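Local coordinates for protein P43 (Trichuris muris, PDB 6QIX) that is the major secreted protein of a whipworm parasite, tethers to matrix and inhibits the function of the cytokine interleukin-13, at residues F260-K266 / M324-P329; P329-K334 / C343-P349. One frame throughout, in Å; residues are numbered along the deposited sequence.

Interaction 1: F260-K266 / M324-P329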
ATOM      1  N   PHE A 260       3.840  12.395  10.586  1.00 15.92           N
ATOM      2  CA  PHE A 260       3.556  11.167  11.304  1.00 15.49           C
ATOM      3  C   PHE A 260       4.883  10.509  11.668  1.00 14.96           C
ATOM      4  O   PHE A 260       5.772  10.446  10.829  1.00 17.60           O
ATOM      5  CB  PHE A 260       2.730  10.205  10.420  1.00 15.06           C
ATOM      6  CG  PHE A 260       2.132   9.072  11.168  1.00 13.89           C
ATOM      7  CD1 PHE A 260       0.983   9.260  11.913  1.00 15.79           C
ATOM      8  CD2 PHE A 260       2.714   7.808  11.108  1.00 14.76           C
ATOM      9  CE1 PHE A 260       0.410   8.213  12.584  1.00 17.19           C
ATOM     10  CE2 PHE A 260       2.179   6.759  11.822  1.00 15.46           C
ATOM     11  CZ  PHE A 260       1.010   6.958  12.542  1.00 16.60           C
ATOM     12  N   PRO A 261       5.017   9.958  12.873  1.00 17.35           N
ATOM     13  CA  PRO A 261       6.347   9.546  13.353  1.00 18.47           C
ATOM     14  C   PRO A 261       6.854   8.169  12.934  1.00 17.94           C
ATOM     15  O   PRO A 261       8.064   7.920  13.065  1.00 20.26           O
ATOM     16  CB  PRO A 261       6.182   9.567  14.878  1.00 17.73           C
ATOM     17  CG  PRO A 261       4.727   9.239  15.057  1.00 19.86           C
ATOM     18  CD  PRO A 261       4.020   9.954  13.960  1.00 19.62           C
ATOM     19  N   LEU A 262       6.000   7.248  12.486  1.00 15.38           N
ATOM     20  CA  LEU A 262       6.430   5.866  12.248  1.00 13.03           C
ATOM     21  C   LEU A 262       6.038   5.409  10.855  1.00 13.72           C
ATOM     22  O   LEU A 262       4.872   5.518  10.462  1.00 15.35           O
ATOM     23  CB  LEU A 262       5.807   4.935  13.262  1.00 14.38           C
ATOM     24  CG  LEU A 262       6.285   3.493  13.218  1.00 19.11           C
ATOM     25  CD1 LEU A 262       7.762   3.413  13.607  1.00 20.70           C
ATOM     26  CD2 LEU A 262       5.400   2.699  14.145  1.00 20.89           C
ATOM     27  N   LYS A 263       7.002   4.877  10.130  1.00 14.53           N
ATOM     28  CA  LYS A 263       6.823   4.303   8.809  1.00 19.95           C
ATOM     29  C   LYS A 263       7.161   2.818   8.922  1.00 18.06           C
ATOM     30  O   LYS A 263       8.145   2.469   9.596  1.00 17.77           O
ATOM     31  CB  LYS A 263       7.772   4.995   7.841  1.00 27.73           C
ATOM     32  CG  LYS A 263       7.330   5.064   6.435  1.00 36.99           C
ATOM     33  CD  LYS A 263       8.562   5.041   5.513  1.00 46.15           C
ATOM     34  CE  LYS A 263       9.366   6.337   5.624  1.00 50.07           C
ATOM     35  NZ  LYS A 263       9.584   7.000   4.280  1.00 53.75           N
ATOM     36  N   LEU A 264       6.326   1.956   8.332  1.00 15.35           N
ATOM     37  CA  LEU A 264       6.528   0.509   8.442  1.00 17.25           C
ATOM     38  C   LEU A 264       6.661  -0.123   7.062  1.00 20.85           C
ATOM     39  O   LEU A 264       5.884   0.201   6.139  1.00 26.32           O
ATOM     40  CB  LEU A 264       5.373  -0.185   9.127  1.00 21.70           C
ATOM     41  CG  LEU A 264       5.052  -0.202  10.602  1.00 31.25           C
ATOM     42  CD1 LEU A 264       4.028  -1.345  10.867  1.00 32.67           C
ATOM     43  CD2 LEU A 264       6.302  -0.314  11.413  1.00 36.55           C
ATOM     44  N   GLY A 265       7.616  -1.057   6.940  1.00 18.62           N
ATOM     45  CA  GLY A 265       7.711  -1.892   5.759  1.00 19.03           C
ATOM     46  C   GLY A 265       7.402  -3.320   6.141  1.00 17.18           C
ATOM     47  O   GLY A 265       7.506  -3.692   7.310  1.00 14.74           O
ATOM     48  N   LYS A 266       6.963  -4.112   5.161  1.00 15.69           N
ATOM     49  CA  LYS A 266       6.588  -5.498   5.391  1.00 13.75           C
ATOM     50  C   LYS A 266       7.325  -6.420   4.442  1.00 12.23           C
ATOM     51  O   LYS A 266       7.712  -6.042   3.338  1.00 13.69           O
ATOM     52  CB  LYS A 266       5.075  -5.609   5.250  1.00 23.60           C
ATOM     53  CG  LYS A 266       4.511  -6.829   4.902  1.00 24.38           C
ATOM     54  CD  LYS A 266       3.017  -6.716   4.533  1.00 17.59           C
ATOM     55  CE  LYS A 266       2.418  -8.130   4.792  1.00 13.90           C
ATOM     56  NZ  LYS A 266       0.978  -8.117   4.654  1.00 16.85           N
ATOM     57  N   MET A 324       0.015   1.866   7.881  0.55 14.53           N
ATOM     58  CA  MET A 324       0.340   0.707   8.710  0.55 14.19           C
ATOM     59  C   MET A 324      -0.762  -0.355   8.610  0.55 14.68           C
ATOM     60  O   MET A 324      -0.479  -1.551   8.434  0.55 13.81           O
ATOM     61  CB  MET A 324       0.552   1.152  10.171  0.55 15.71           C
ATOM     62  CG  MET A 324       1.688   2.161  10.394  0.55 16.34           C
ATOM     63  SD  MET A 324       1.839   2.737  12.124  0.55 21.45           S
ATOM     64  CE  MET A 324       2.555   1.301  12.930  0.55 24.84           C
ATOM     65  N   LEU A 325      -2.024   0.073   8.696  1.00 13.76           N
ATOM     66  CA  LEU A 325      -3.153  -0.869   8.629  1.00 14.85           C
ATOM     67  C   LEU A 325      -3.159  -1.617   7.298  1.00 14.92           C
ATOM     68  O   LEU A 325      -3.534  -2.804   7.248  1.00 16.59           O
ATOM     69  CB  LEU A 325      -4.456  -0.101   8.881  1.00 16.86           C
ATOM     70  CG  LEU A 325      -5.669  -0.832   9.409  1.00 24.05           C
ATOM     71  CD1 LEU A 325      -5.375  -1.483  10.746  1.00 24.10           C
ATOM     72  CD2 LEU A 325      -6.851   0.129   9.547  1.00 26.93           C
ATOM     73  N   MET A 326      -2.745  -0.955   6.210  1.00 15.01           N
ATOM     74  CA  MET A 326      -2.640  -1.654   4.931  1.00 14.71           C
ATOM     75  C   MET A 326      -1.680  -2.844   4.967  1.00 15.95           C
ATOM     76  O   MET A 326      -1.696  -3.633   4.024  1.00 17.30           O
ATOM     77  CB  MET A 326      -2.212  -0.708   3.784  1.00 15.85           C
ATOM     78  CG  MET A 326      -3.325   0.254   3.416  1.00 18.08           C
ATOM     79  SD  MET A 326      -4.676  -0.321   2.559  1.00 21.36           S
ATOM     80  CE  MET A 326      -3.945  -0.934   1.056  1.00 25.49           C
ATOM     81  N   GLN A 327      -0.803  -2.920   5.965  1.00 16.95           N
ATOM     82  CA  GLN A 327       0.181  -3.998   6.027  1.00 14.15           C
ATOM     83  C   GLN A 327      -0.387  -5.256   6.648  1.00 15.98           C
ATOM     84  O   GLN A 327       0.274  -6.297   6.626  1.00 17.73           O
ATOM     85  CB  GLN A 327       1.417  -3.579   6.824  1.00 18.41           C
ATOM     86  CG  GLN A 327       2.017  -2.286   6.405  1.00 20.31           C
ATOM     87  CD  GLN A 327       2.286  -2.194   4.952  1.00 20.67           C
ATOM     88  OE1 GLN A 327       2.809  -3.125   4.329  1.00 20.11           O
ATOM     89  NE2 GLN A 327       1.975  -1.024   4.382  1.00 22.60           N
ATOM     90  N   LEU A 328      -1.603  -5.206   7.193  1.00 16.94           N
ATOM     91  CA  LEU A 328      -2.186  -6.430   7.735  1.00 16.32           C
ATOM     92  C   LEU A 328      -2.371  -7.467   6.623  1.00 16.97           C
ATOM     93  O   LEU A 328      -2.618  -7.118   5.467  1.00 19.35           O
ATOM     94  CB  LEU A 328      -3.521  -6.152   8.399  1.00 18.07           C
ATOM     95  CG  LEU A 328      -3.352  -5.473   9.766  1.00 20.32           C
ATOM     96  CD1 LEU A 328      -4.730  -5.071  10.280  1.00 23.51           C
ATOM     97  CD2 LEU A 328      -2.664  -6.388  10.806  1.00 19.68           C
ATOM     98  N   PRO A 329      -2.321  -8.740   6.959  1.00 16.05           N
ATOM     99  CA  PRO A 329      -2.570  -9.779   5.953  1.00 16.29           C
ATOM    100  C   PRO A 329      -3.966  -9.672   5.360  1.00 16.99           C
ATOM    101  O   PRO A 329      -4.941  -9.512   6.077  1.00 22.06           O
ATOM    102  CB  PRO A 329      -2.407 -11.083   6.752  1.00 17.16           C
ATOM    103  CG  PRO A 329      -1.588 -10.701   7.988  1.00 17.29           C
ATOM    104  CD  PRO A 329      -2.001  -9.289   8.293  1.00 16.73           C
TER
HETATM  105  O   HOH W   1      -1.229  -6.834   2.998  1.00 21.55           O
HETATM  106  O   HOH W   2       5.302  -2.680   2.883  1.00 30.81           O

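Interaction 2: P329-K334 / C343-P349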
ATOM      1  N   PRO A 329      -2.321  -8.740   6.959  1.00 16.05           N
ATOM      2  CA  PRO A 329      -2.570  -9.779   5.953  1.00 16.29           C
ATOM      3  C   PRO A 329      -3.966  -9.672   5.360  1.00 16.99           C
ATOM      4  O   PRO A 329      -4.941  -9.512   6.077  1.00 22.06           O
ATOM      5  CB  PRO A 329      -2.407 -11.083   6.752  1.00 17.16           C
ATOM      6  CG  PRO A 329      -1.588 -10.701   7.988  1.00 17.29           C
ATOM      7  CD  PRO A 329      -2.001  -9.289   8.293  1.00 16.73           C
ATOM      8  N   TYR A 330      -4.050  -9.785   4.034  1.00 18.81           N
ATOM      9  CA  TYR A 330      -5.290  -9.711   3.277  1.00 21.75           C
ATOM     10  C   TYR A 330      -5.449 -11.015   2.501  1.00 17.66           C
ATOM     11  O   TYR A 330      -4.667 -11.305   1.591  1.00 20.37           O
ATOM     12  CB  TYR A 330      -5.246  -8.509   2.332  1.00 28.80           C
ATOM     13  CG  TYR A 330      -6.441  -8.343   1.395  1.00 41.06           C
ATOM     14  CD1 TYR A 330      -7.303  -7.272   1.547  1.00 46.19           C
ATOM     15  CD2 TYR A 330      -6.673  -9.215   0.328  1.00 46.22           C
ATOM     16  CE1 TYR A 330      -8.371  -7.099   0.696  1.00 50.45           C
ATOM     17  CE2 TYR A 330      -7.746  -9.041  -0.530  1.00 49.92           C
ATOM     18  CZ  TYR A 330      -8.584  -7.979  -0.342  1.00 53.11           C
ATOM     19  OH  TYR A 330      -9.674  -7.741  -1.169  1.00 58.02           O
ATOM     20  N   SER A 331      -6.482 -11.776   2.820  1.00 19.45           N
ATOM     21  CA  SER A 331      -6.616 -13.121   2.288  1.00 23.86           C
ATOM     22  C   SER A 331      -7.552 -13.170   1.076  1.00 22.87           C
ATOM     23  O   SER A 331      -8.514 -12.393   0.942  1.00 27.62           O
ATOM     24  CB  SER A 331      -7.152 -14.060   3.370  1.00 34.17           C
ATOM     25  OG  SER A 331      -8.378 -13.556   3.825  1.00 41.98           O
ATOM     26  N   ASN A 332      -7.283 -14.139   0.215  1.00 22.59           N
ATOM     27  CA  ASN A 332      -8.228 -14.617  -0.779  1.00 23.78           C
ATOM     28  C   ASN A 332      -8.341 -16.116  -0.566  1.00 21.14           C
ATOM     29  O   ASN A 332      -7.315 -16.795  -0.379  1.00 19.93           O
ATOM     30  CB  ASN A 332      -7.744 -14.339  -2.194  1.00 32.03           C
ATOM     31  CG  ASN A 332      -7.055 -12.991  -2.317  1.00 47.98           C
ATOM     32  OD1 ASN A 332      -7.699 -11.987  -2.626  1.00 49.71           O
ATOM     33  ND2 ASN A 332      -5.718 -12.967  -2.054  1.00 54.83           N
ATOM     34  N   CYS A 333      -9.569 -16.636  -0.592  1.00 23.56           N
ATOM     35  CA  CYS A 333      -9.791 -18.054  -0.359  1.00 24.86           C
ATOM     36  C   CYS A 333     -10.608 -18.680  -1.486  1.00 26.34           C
ATOM     37  O   CYS A 333     -11.438 -18.024  -2.120  1.00 27.42           O
ATOM     38  CB  CYS A 333     -10.554 -18.308   0.959  1.00 29.40           C
ATOM     39  SG  CYS A 333      -9.878 -17.564   2.441  1.00 33.04           S
ATOM     40  N   LYS A 334     -10.325 -19.949  -1.748  1.00 23.10           N
ATOM     41  CA  LYS A 334     -11.171 -20.813  -2.553  1.00 22.38           C
ATOM     42  C   LYS A 334     -11.811 -21.846  -1.645  1.00 21.49           C
ATOM     43  O   LYS A 334     -11.151 -22.431  -0.783  1.00 22.25           O
ATOM     44  CB  LYS A 334     -10.373 -21.519  -3.649  1.00 27.69           C
ATOM     45  CG  LYS A 334      -9.977 -20.633  -4.780  1.00 33.04           C
ATOM     46  CD  LYS A 334      -9.517 -21.461  -5.978  1.00 33.66           C
ATOM     47  CE  LYS A 334      -9.509 -20.566  -7.213  1.00 35.95           C
ATOM     48  NZ  LYS A 334     -10.892 -20.114  -7.571  1.00 43.49           N
ATOM     49  N   CYS A 343      -4.762 -17.819   0.786  1.00 16.17           N
ATOM     50  CA  CYS A 343      -3.451 -17.196   0.641  1.00 16.40           C
ATOM     51  C   CYS A 343      -3.555 -15.679   0.819  1.00 15.79           C
ATOM     52  O   CYS A 343      -4.592 -15.070   0.545  1.00 16.47           O
ATOM     53  CB  CYS A 343      -2.846 -17.458  -0.771  1.00 17.89           C
ATOM     54  SG  CYS A 343      -2.852 -19.171  -1.328  1.00 22.68           S
ATOM     55  N   CYS A 344      -2.457 -15.045   1.216  1.00 14.37           N
ATOM     56  CA  CYS A 344      -2.516 -13.583   1.407  1.00 13.62           C
ATOM     57  C   CYS A 344      -1.780 -12.806   0.317  1.00 12.62           C
ATOM     58  O   CYS A 344      -0.749 -13.229  -0.210  1.00 13.08           O
ATOM     59  CB  CYS A 344      -1.956 -13.163   2.779  1.00 15.00           C
ATOM     60  SG  CYS A 344      -3.000 -13.689   4.154  1.00 16.67           S
ATOM     61  N   HIS A 345      -2.331 -11.660  -0.014  1.00 14.36           N
ATOM     62  CA  HIS A 345      -1.755 -10.747  -0.975  1.00 14.36           C
ATOM     63  C   HIS A 345      -0.264 -10.558  -0.673  1.00 15.38           C
ATOM     64  O   HIS A 345       0.095 -10.277   0.481  1.00 15.67           O
ATOM     65  CB  HIS A 345      -2.509  -9.407  -0.876  1.00 15.77           C
ATOM     66  CG  HIS A 345      -2.094  -8.406  -1.899  1.00 16.47           C
ATOM     67  ND1 HIS A 345      -2.530  -8.475  -3.201  1.00 18.55           N
ATOM     68  CD2 HIS A 345      -1.232  -7.362  -1.838  1.00 17.30           C
ATOM     69  CE1 HIS A 345      -2.008  -7.478  -3.889  1.00 18.35           C
ATOM     70  NE2 HIS A 345      -1.208  -6.790  -3.085  1.00 19.95           N
ATOM     71  N   PRO A 346       0.614 -10.600  -1.690  1.00 13.55           N
ATOM     72  CA  PRO A 346       0.323 -10.596  -3.143  1.00 16.57           C
ATOM     73  C   PRO A 346       0.141 -11.985  -3.775  1.00 16.94           C
ATOM     74  O   PRO A 346       0.227 -12.145  -4.998  1.00 17.66           O
ATOM     75  CB  PRO A 346       1.550  -9.917  -3.738  1.00 17.62           C
ATOM     76  CG  PRO A 346       2.657 -10.352  -2.817  1.00 16.14           C
ATOM     77  CD  PRO A 346       2.030 -10.342  -1.412  1.00 14.87           C
ATOM     78  N   TYR A 347      -0.146 -12.982  -2.949  1.00 16.18           N
ATOM     79  CA  TYR A 347      -0.435 -14.337  -3.410  1.00 15.62           C
ATOM     80  C   TYR A 347      -1.937 -14.609  -3.423  1.00 17.05           C
ATOM     81  O   TYR A 347      -2.716 -13.934  -2.766  1.00 17.00           O
ATOM     82  CB  TYR A 347       0.272 -15.351  -2.508  1.00 16.82           C
ATOM     83  CG  TYR A 347       1.793 -15.236  -2.510  1.00 15.78           C
ATOM     84  CD1 TYR A 347       2.566 -16.062  -3.338  1.00 16.51           C
ATOM     85  CD2 TYR A 347       2.456 -14.307  -1.700  1.00 16.16           C
ATOM     86  CE1 TYR A 347       3.959 -15.985  -3.326  1.00 16.50           C
ATOM     87  CE2 TYR A 347       3.823 -14.215  -1.705  1.00 17.06           C
ATOM     88  CZ  TYR A 347       4.568 -15.046  -2.522  1.00 18.99           C
ATOM     89  OH  TYR A 347       5.942 -14.928  -2.525  1.00 17.73           O
ATOM     90  N   GLU A 348      -2.334 -15.620  -4.199  1.00 16.51           N
ATOM     91  CA  GLU A 348      -3.716 -16.078  -4.248  1.00 17.56           C
ATOM     92  C   GLU A 348      -3.711 -17.594  -4.432  1.00 16.90           C
ATOM     93  O   GLU A 348      -2.732 -18.155  -4.919  1.00 18.11           O
ATOM     94  CB  GLU A 348      -4.470 -15.396  -5.397  1.00 20.65           C
ATOM     95  CG  GLU A 348      -3.887 -15.754  -6.781  1.00 25.07           C
ATOM     96  CD  GLU A 348      -4.508 -15.001  -7.984  1.00 30.84           C
ATOM     97  OE1 GLU A 348      -5.498 -14.246  -7.853  1.00 32.44           O
ATOM     98  OE2 GLU A 348      -3.972 -15.167  -9.093  1.00 34.66           O
ATOM     99  N   PRO A 349      -4.801 -18.263  -4.090  1.00 16.82           N
ATOM    100  CA  PRO A 349      -4.822 -19.716  -4.343  1.00 17.65           C
ATOM    101  C   PRO A 349      -4.725 -19.994  -5.835  1.00 18.80           C
ATOM    102  O   PRO A 349      -5.286 -19.262  -6.661  1.00 20.66           O
ATOM    103  CB  PRO A 349      -6.160 -20.181  -3.758  1.00 18.61           C
ATOM    104  CG  PRO A 349      -6.570 -19.095  -2.786  1.00 19.02           C
ATOM    105  CD  PRO A 349      -6.008 -17.797  -3.366  1.00 18.86           C
TER
HETATM  106  O   HOH W   3      -1.543  -9.520   2.659  1.00 16.33           O

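Interaction 1: F260-K266 / M324-P329
The CA atoms of L264 and M324 lie 6.2 Å apart and those of K266 and Q327 6.6 Å, and no backbone-to-backbone hydrogen bond joins strand 262-266 to the segment 324-329, so side chains carry the contact. L262, L264 and K266 all point toward the 324-329 segment, as alternate residues of a strand do. M324 reaches the first two with its methyl end: a bend at the last torsion (chi3 74°) brings CE against both leucines, and the M324 side chain runs roughly at right angles to both. M324 CE comes to 3.4 Å from L262 CD2, a closeness that is doubtful because M324 was modelled in two conformers and these values describe one, and to 3.7 Å from L264 CD1. Its SD meets the F260 ring at the edge, 4.0 Å from CE2; the line from SD to the ring centre is 81° off the normal, a Met-aromatic contact.

K266 supplies the polar half. With CG anti to the backbone N and the chain extended beyond it, its side chain lies alongside that of Q327, the two pointing opposite ways. K266 NZ gives a 2.8 Å hydrogen bond to Q327 O, arriving 43° above the carbonyl plane, while one water links NZ to L328 O. A second water joins K266 N to Q327 OE1. Q327 NE2 gives hydrogen bonds to K323 O and E126 OE1, while OE1 accepts one from Q130 NE2, which fixes the amide from several directions. F246 adds a cation-pi partner for K266.

The type I turn from L325 to L328 is spanned by L328 N to L325 O. The whole is the last part of helix 315-325 and the turn that follows it, packed on one face of a two-stranded antiparallel sheet.

Interaction 2: P329-K334 / C343-P349
Y330 O receives H345 N at 2.9 Å, one of three backbone hydrogen bonds that zip the two segments together. N332 and C343 form a hydrogen-bonded antiparallel pair, N332 N to C343 O at 2.9 Å and C343 N to N332 O at 3.0 Å, each with an N-H...O angle of 168°. Between these bonds S331 and C344 make the non-hydrogen-bonded pair, their CA atoms only 4.2 Å apart; C344 CA approaches Y330 O to 3.1 Å in a CA-H...O contact.

Packing is close where C344 SG, set anti to its carbonyl carbon (chi1 -69°), lies 3.7 Å from P329 CB and is bound to C244 in a disulfide. On the other face, the P349 ring brings CD to 3.4 Å from N332 O, and N332 turns its amide toward strand 347-349, ND2 lying 3.2 Å from Y347 O. The H345 ring leads away from 329-334, ND1 bonding K359 NZ and NE2 the K127 carbonyl; of its side chain, CB is the part near Y330 O.

The rim is looser. K334, exposed, lays CG obliquely across P349 CB with its ammonium end bent round at chi4, and the partly exposed E348 adds little. A water bridges Y330 N and H345 O beside the H345 N to Y330 O bond.

A cis peptide before P346 lets the chain turn back, with Y347 N bonded to C344 O, so that strand 347-349 runs nearly parallel to 331-334 (15°). Disulfides C333-C342, C343-C356 and C344-C244 pin the surroundings: this is the open end of a disulfide-rich beta hairpin, 331-336 with 339-344.

From the N terminus, strand 262-268 comes first, paired with strand 246-252. The chain then passes through strand 281-284 and helices 292-310 and 315-325 before interaction 1 closes this long loop, its facing ends 58 residues apart. Interaction 2 follows in series, neither nested nor crossed: its ends are 9 residues apart and enclose the rest of the hairpin, the inner ends of strands 331-336 and 339-344 with their turn. The two share P329, which follows the turn of interaction 1 and starts the first segment of interaction 2, although their centres are about 19 Å apart. Together they tie the two-stranded sheet, through helix 315-325, to the three-stranded sheet.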